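PDB 5GXX: glucanase from Clostridium thermocellum, which probably hydrolyses internal beta-1,4-glucosidic bonds of cellulose as a family 9 endoglucanase of the cellulosome. Local coordinates for residues N469-P474 / I540-Q545; A117-W122 / H362-H367. The protein carries 1 engineered substitution. One frame throughout, in Å; residues are numbered along the deposited sequence.

Contact 1. Residues N469-P474 / I540-Q545; sequences NRSSWP and ICPIGQ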
loop_
_atom_site.group_PDB
_atom_site.type_symbol
_atom_site.label_atom_id
_atom_site.label_comp_id
_atom_site.label_asym_id
_atom_site.label_seq_id
_atom_site.Cartn_x
_atom_site.Cartn_y
_atom_site.Cartn_z
ATOM N N ASN A 469 1.319 1.544 -22.010
ATOM C CA ASN A 469 0.464 2.283 -22.945
ATOM C C ASN A 469 0.491 3.767 -22.614
ATOM O O ASN A 469 -0.249 4.238 -21.740
ATOM C CB ASN A 469 -0.980 1.769 -22.895
ATOM C CG ASN A 469 -1.913 2.507 -23.857
ATOM O OD1 ASN A 469 -1.521 3.488 -24.491
ATOM N ND2 ASN A 469 -3.163 2.063 -23.934
ATOM N N ARG A 470 1.347 4.483 -23.337
ATOM C CA ARG A 470 1.425 5.942 -23.264
ATOM C C ARG A 470 0.979 6.525 -24.601
ATOM O O ARG A 470 1.531 7.519 -25.097
ATOM C CB ARG A 470 2.818 6.419 -22.871
ATOM C CG ARG A 470 3.406 5.714 -21.647
ATOM C CD ARG A 470 4.701 6.387 -21.238
ATOM N NE ARG A 470 5.412 5.547 -20.277
ATOM C CZ ARG A 470 6.598 5.823 -19.739
ATOM N NH1 ARG A 470 7.226 6.963 -20.006
ATOM N NH2 ARG A 470 7.137 4.953 -18.891
ATOM N N SER A 471 -0.025 5.893 -25.194
ATOM C CA SER A 471 -0.540 6.360 -26.493
ATOM C C SER A 471 -1.073 7.788 -26.466
ATOM O O SER A 471 -1.524 8.267 -25.431
ATOM C CB SER A 471 -1.600 5.402 -27.044
ATOM O OG SER A 471 -2.717 5.290 -26.169
ATOM N N SER A 472 -1.014 8.453 -27.613
ATOM C CA SER A 472 -1.406 9.862 -27.705
ATOM C C SER A 472 -1.762 10.305 -29.127
ATOM O O SER A 472 -2.300 11.405 -29.279
ATOM C CB SER A 472 -0.329 10.775 -27.108
ATOM O OG SER A 472 -0.912 11.912 -26.494
ATOM N N TRP A 473 -1.496 9.484 -30.151
ATOM C CA TRP A 473 -1.779 9.884 -31.541
ATOM C C TRP A 473 -2.733 8.929 -32.258
ATOM O O TRP A 473 -2.336 8.265 -33.218
ATOM C CB TRP A 473 -0.480 10.001 -32.354
ATOM C CG TRP A 473 0.344 11.171 -31.988
ATOM C CD1 TRP A 473 0.297 12.411 -32.551
ATOM C CD2 TRP A 473 1.356 11.221 -30.978
ATOM N NE1 TRP A 473 1.223 13.233 -31.956
ATOM C CE2 TRP A 473 1.886 12.530 -30.984
ATOM C CE3 TRP A 473 1.862 10.281 -30.069
ATOM C CZ2 TRP A 473 2.893 12.927 -30.109
ATOM C CZ3 TRP A 473 2.875 10.673 -29.206
ATOM C CH2 TRP A 473 3.381 11.991 -29.235
ATOM N N PRO A 474 -3.991 8.827 -31.796
ATOM C CA PRO A 474 -4.565 9.412 -30.590
ATOM C C PRO A 474 -4.409 8.448 -29.417
ATOM O O PRO A 474 -4.131 7.255 -29.614
ATOM C CB PRO A 474 -6.048 9.515 -30.944
ATOM C CG PRO A 474 -6.296 8.300 -31.838
ATOM C CD PRO A 474 -4.991 8.062 -32.563
ATOM N N ILE A 540 -4.448 -1.847 -19.719
ATOM C CA ILE A 540 -3.210 -1.082 -19.737
ATOM C C ILE A 540 -3.576 0.174 -20.516
ATOM O O ILE A 540 -3.769 0.124 -21.725
ATOM C CB ILE A 540 -2.042 -1.850 -20.407
ATOM C CG1 ILE A 540 -1.884 -3.250 -19.795
ATOM C CG2 ILE A 540 -0.740 -1.036 -20.278
ATOM C CD1 ILE A 540 -0.867 -4.094 -20.551
ATOM N N CYS A 541 -3.705 1.295 -19.811
ATOM C CA CYS A 541 -4.195 2.521 -20.440
ATOM C C CYS A 541 -3.677 3.754 -19.713
ATOM O O CYS A 541 -3.382 3.706 -18.511
ATOM C CB CYS A 541 -5.725 2.533 -20.461
ATOM S SG CYS A 541 -6.513 2.184 -18.880
ATOM N N PRO A 542 -3.530 4.868 -20.451
ATOM C CA PRO A 542 -2.876 6.026 -19.863
ATOM C C PRO A 542 -3.798 6.871 -18.970
ATOM O O PRO A 542 -4.022 8.050 -19.244
ATOM C CB PRO A 542 -2.417 6.795 -21.112
ATOM C CG PRO A 542 -3.436 6.436 -22.166
ATOM C CD PRO A 542 -3.538 4.955 -21.929
ATOM N N ILE A 543 -4.289 6.294 -17.875
ATOM C CA ILE A 543 -5.305 6.954 -17.047
ATOM C C ILE A 543 -4.886 7.268 -15.617
ATOM O O ILE A 543 -5.676 7.826 -14.831
ATOM C CB ILE A 543 -6.651 6.193 -17.004
ATOM C CG1 ILE A 543 -6.551 4.892 -16.190
ATOM C CG2 ILE A 543 -7.219 5.946 -18.408
ATOM C CD1 ILE A 543 -7.894 4.251 -15.920
ATOM N N GLY A 544 -3.653 6.883 -15.293
ATOM C CA GLY A 544 -3.102 7.104 -13.957
ATOM C C GLY A 544 -1.874 6.258 -13.698
ATOM O O GLY A 544 -1.417 5.480 -14.549
ATOM N N GLN A 545 -1.349 6.426 -12.485
ATOM C CA GLN A 545 -0.094 5.833 -12.068
ATOM C C GLN A 545 -0.088 4.306 -12.117
ATOM O O GLN A 545 0.905 3.716 -12.533
ATOM C CB GLN A 545 0.211 6.320 -10.648
ATOM C CG GLN A 545 1.549 5.862 -10.106
ATOM C CD GLN A 545 2.714 6.474 -10.859
ATOM O OE1 GLN A 545 2.694 7.656 -11.204
ATOM N NE2 GLN A 545 3.744 5.672 -11.102
#
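Asn469 and Pro542 meet where the loop after strand 460-469 touches the loop leading into strand 549-557, in what is probably a beta-sandwich cellulose-binding module; an Asx turn on one side faces an inverse gamma turn on the other. The amide of Asn469 does most of the work. Its ND2 donates to Ile540 O (3.0 Å, N-H...O 157°), the acceptor lying close to the amide plane, while Pro542 CD lies over the face of the amide, 3.5 Å from CG. Ile540 CG2 rests 3.8 Å from Asn469 CB, so the polar bond has an apolar flank. CG of Asn469 stands opposite the backbone N about CA-CB (chi1 -180°), and the amide can therefore reach across while still serving its own chain. Asparagine suits the place because it donates and accepts at once: OD1 takes Ser471 N to close the Asx turn, and ND2 has a second acceptor in Arg476 O, which should fix which end is oxygen. Farther out, Ser472 OG to His382 NE2 and Arg470 O to Arg381 NH2 tie this loop to the catalytic part. Proline, which has no N-H, fits the centre of the gamma turn, where Ile543 N returns to Cys541 O at 2.8 Å.

Contact 2. Residues A117-W122 / H362-H367; sequences ADHKWW and HHRTAH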
loop_
_atom_site.group_PDB
_atom_site.type_symbol
_atom_site.label_atom_id
_atom_site.label_comp_id
_atom_site.label_asym_id
_atom_site.label_seq_id
_atom_site.Cartn_x
_atom_site.Cartn_y
_atom_site.Cartn_z
ATOM N N ALA A 117 -16.467 15.355 -10.967
ATOM C CA ALA A 117 -15.862 14.082 -11.353
ATOM C C ALA A 117 -14.932 14.227 -12.557
ATOM O O ALA A 117 -13.809 13.723 -12.541
ATOM C CB ALA A 117 -16.946 13.034 -11.635
ATOM N N ASP A 118 -15.397 14.931 -13.586
ATOM C CA ASP A 118 -14.590 15.149 -14.790
ATOM C C ASP A 118 -13.275 15.883 -14.474
ATOM O O ASP A 118 -12.191 15.470 -14.900
ATOM C CB ASP A 118 -15.443 15.886 -15.834
ATOM C CG ASP A 118 -14.799 15.928 -17.212
ATOM O OD1 ASP A 118 -13.914 16.799 -17.418
ATOM O OD2 ASP A 118 -15.179 15.082 -18.051
ATOM N N HIS A 119 -13.371 16.979 -13.732
ATOM C CA HIS A 119 -12.230 17.853 -13.488
ATOM C C HIS A 119 -11.198 17.257 -12.551
ATOM O O HIS A 119 -10.027 17.631 -12.595
ATOM C CB HIS A 119 -12.733 19.206 -12.976
ATOM C CG HIS A 119 -13.477 19.972 -14.022
ATOM N ND1 HIS A 119 -13.936 21.253 -13.817
ATOM C CD2 HIS A 119 -13.824 19.639 -15.287
ATOM C CE1 HIS A 119 -14.546 21.677 -14.911
ATOM N NE2 HIS A 119 -14.482 20.721 -15.820
ATOM N N LYS A 120 -11.610 16.281 -11.747
ATOM C CA LYS A 120 -10.670 15.680 -10.806
ATOM C C LYS A 120 -9.601 14.832 -11.502
ATOM O O LYS A 120 -8.531 14.580 -10.943
ATOM C CB LYS A 120 -11.458 14.845 -9.801
ATOM C CG LYS A 120 -10.733 14.550 -8.515
ATOM C CD LYS A 120 -11.679 13.797 -7.579
ATOM C CE LYS A 120 -10.925 12.925 -6.584
ATOM N NZ LYS A 120 -9.765 13.641 -5.973
ATOM N N TRP A 121 -9.874 14.431 -12.743
ATOM C CA TRP A 121 -9.001 13.519 -13.480
ATOM C C TRP A 121 -8.365 14.260 -14.652
ATOM O O TRP A 121 -9.035 15.052 -15.322
ATOM C CB TRP A 121 -9.810 12.322 -13.987
ATOM C CG TRP A 121 -9.041 11.337 -14.829
ATOM C CD1 TRP A 121 -8.176 10.377 -14.389
ATOM C CD2 TRP A 121 -9.082 11.222 -16.255
ATOM N NE1 TRP A 121 -7.681 9.661 -15.458
ATOM C CE2 TRP A 121 -8.217 10.163 -16.615
ATOM C CE3 TRP A 121 -9.765 11.917 -17.265
ATOM C CZ2 TRP A 121 -8.019 9.769 -17.941
ATOM C CZ3 TRP A 121 -9.569 11.522 -18.580
ATOM C CH2 TRP A 121 -8.706 10.456 -18.905
ATOM N N TRP A 122 -7.092 13.968 -14.893
ATOM C CA TRP A 122 -6.286 14.610 -15.932
ATOM C C TRP A 122 -5.836 13.514 -16.903
ATOM O O TRP A 122 -5.041 12.648 -16.549
ATOM C CB TRP A 122 -5.076 15.350 -15.331
ATOM C CG TRP A 122 -4.472 16.326 -16.314
ATOM C CD1 TRP A 122 -3.455 16.084 -17.192
ATOM C CD2 TRP A 122 -4.898 17.672 -16.557
ATOM N NE1 TRP A 122 -3.191 17.212 -17.943
ATOM C CE2 TRP A 122 -4.073 18.198 -17.578
ATOM C CE3 TRP A 122 -5.889 18.495 -16.002
ATOM C CZ2 TRP A 122 -4.206 19.512 -18.047
ATOM C CZ3 TRP A 122 -6.020 19.794 -16.473
ATOM C CH2 TRP A 122 -5.211 20.275 -17.503
ATOM N N HIS A 362 -4.201 24.901 -20.580
ATOM C CA HIS A 362 -4.802 24.011 -19.579
ATOM C C HIS A 362 -5.776 23.073 -20.284
ATOM O O HIS A 362 -6.994 23.238 -20.226
ATOM C CB HIS A 362 -5.485 24.860 -18.491
ATOM C CG HIS A 362 -5.842 24.099 -17.249
ATOM N ND1 HIS A 362 -4.935 23.809 -16.250
ATOM C CD2 HIS A 362 -7.026 23.582 -16.847
ATOM C CE1 HIS A 362 -5.554 23.157 -15.279
ATOM N NE2 HIS A 362 -6.819 22.998 -15.623
ATOM N N HIS A 363 -5.230 22.093 -20.997
ATOM C CA HIS A 363 -6.041 21.268 -21.896
ATOM C C HIS A 363 -5.503 19.844 -21.837
ATOM O O HIS A 363 -4.353 19.567 -22.208
ATOM C CB HIS A 363 -5.993 21.827 -23.330
ATOM C CG HIS A 363 -6.989 21.205 -24.254
ATOM N ND1 HIS A 363 -6.819 19.938 -24.783
ATOM C CD2 HIS A 363 -8.154 21.672 -24.756
ATOM C CE1 HIS A 363 -7.849 19.652 -25.559
ATOM N NE2 HIS A 363 -8.666 20.691 -25.568
ATOM N N ARG A 364 -6.341 18.942 -21.334
ATOM C CA ARG A 364 -5.919 17.574 -21.030
ATOM C C ARG A 364 -5.470 16.769 -22.246
ATOM O O ARG A 364 -4.404 16.148 -22.246
ATOM C CB ARG A 364 -7.091 16.850 -20.361
ATOM C CG ARG A 364 -7.230 17.209 -18.887
ATOM C CD ARG A 364 -8.627 16.877 -18.403
ATOM N NE ARG A 364 -8.911 17.248 -17.013
ATOM C CZ ARG A 364 -9.297 18.462 -16.628
ATOM N NH1 ARG A 364 -9.433 19.447 -17.509
ATOM N NH2 ARG A 364 -9.519 18.713 -15.339
ATOM N N THR A 365 -6.289 16.806 -23.288
ATOM C CA THR A 365 -6.019 15.940 -24.422
ATOM C C THR A 365 -4.893 16.493 -25.277
ATOM O O THR A 365 -4.109 15.705 -25.817
ATOM C CB THR A 365 -7.303 15.641 -25.209
ATOM O OG1 THR A 365 -8.234 14.994 -24.330
ATOM C CG2 THR A 365 -7.041 14.682 -26.372
ATOM N N ALA A 366 -4.736 17.817 -25.319
ATOM C CA ALA A 366 -3.585 18.368 -26.042
ATOM C C ALA A 366 -2.271 18.084 -25.320
ATOM O O ALA A 366 -1.212 17.962 -25.942
ATOM C CB ALA A 366 -3.743 19.865 -26.263
ATOM N N HIS A 367 -2.334 17.980 -23.995
ATOM C CA HIS A 367 -1.177 17.684 -23.165
ATOM C C HIS A 367 -0.652 16.272 -23.425
ATOM O O HIS A 367 0.538 16.104 -23.713
ATOM C CB HIS A 367 -1.555 17.895 -21.697
ATOM C CG HIS A 367 -0.462 17.575 -20.727
ATOM N ND1 HIS A 367 -0.719 17.075 -19.466
ATOM C CD2 HIS A 367 0.886 17.669 -20.829
ATOM C CE1 HIS A 367 0.426 16.884 -18.832
ATOM N NE2 HIS A 367 1.413 17.238 -19.637
#
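Arg364 reaches from its short helix across the indole of Trp122 to two carbonyls, that of His119 in the last turn of helix 115-120 and that of Trp121 in the loop just after it. From CB the chain turns so that CG lies opposite the carbonyl carbon (chi1 -79°), which sets CG over the middle of the six-membered ring of Trp122, 3.4 Å from its centroid, in a CH-pi contact. CD passes on beside Trp121 O. NE then donates to that oxygen at 2.8 Å, nearly straight (162°), in the carbonyl plane and on a lone pair. CZ lies above the CE3-CZ3 side of the indole, the guanidinium tilted 38° from the ring plane, so this is no parallel stack. NH2 gives a more bent bond to His119 O (3.0 Å), and NH1 turns to Gly52 O. Arginine suits the place because its long chain covers an aromatic face while three nitrogens satisfy three backbone carbonyls, a grip that should fix the rotation of the guanidinium.

The rim of Trp122 is occupied as well. NE1 donates to His367 ND1 at 2.9 Å, and that imidazole in turn donates from NE2 to Pro377 O. At the far end of the indole, CZ3 and CH2 point into the face of His362, a T-shaped pair with centroids 4.7 Å apart. His363 is the N-cap of helix 364-367, its ND1 accepting from Ala366 N while NE2 bonds Gln21 OE1. The His119 side chain bonds Asp53 and borders a pocket holding Tris, about 3 Å away between nearest atoms. Trp122, His362 and His367 thus form an aromatic cluster near that pocket, in a catalytic domain that is probably an (alpha/alpha)6 barrel, as in other family 9 glycosyl hydrolases.

The centres of contacts 1 and 2 lie about 13 Å apart, on facing sides of the junction between the catalytic part and what is probably its cellulose-binding module. Contact 2 belongs to the glycosyl hydrolase part and comes first along the chain; 117-122 and 362-367 are both passed before 469-474 and 540-545 begin. Contact 1 joins loops at the ends of strands 460-469 and 549-557, neighbours in an antiparallel sheet. The two touch directly: Trp121 NE1 is 2.8 Å from Ile543 O, a probable hydrogen bond. Ser472 OG bonds His382, and Ala366 pairs through its backbone with the same residue, giving a second route. Such bonds probably hold the module in a set orientation to the catalytic domain.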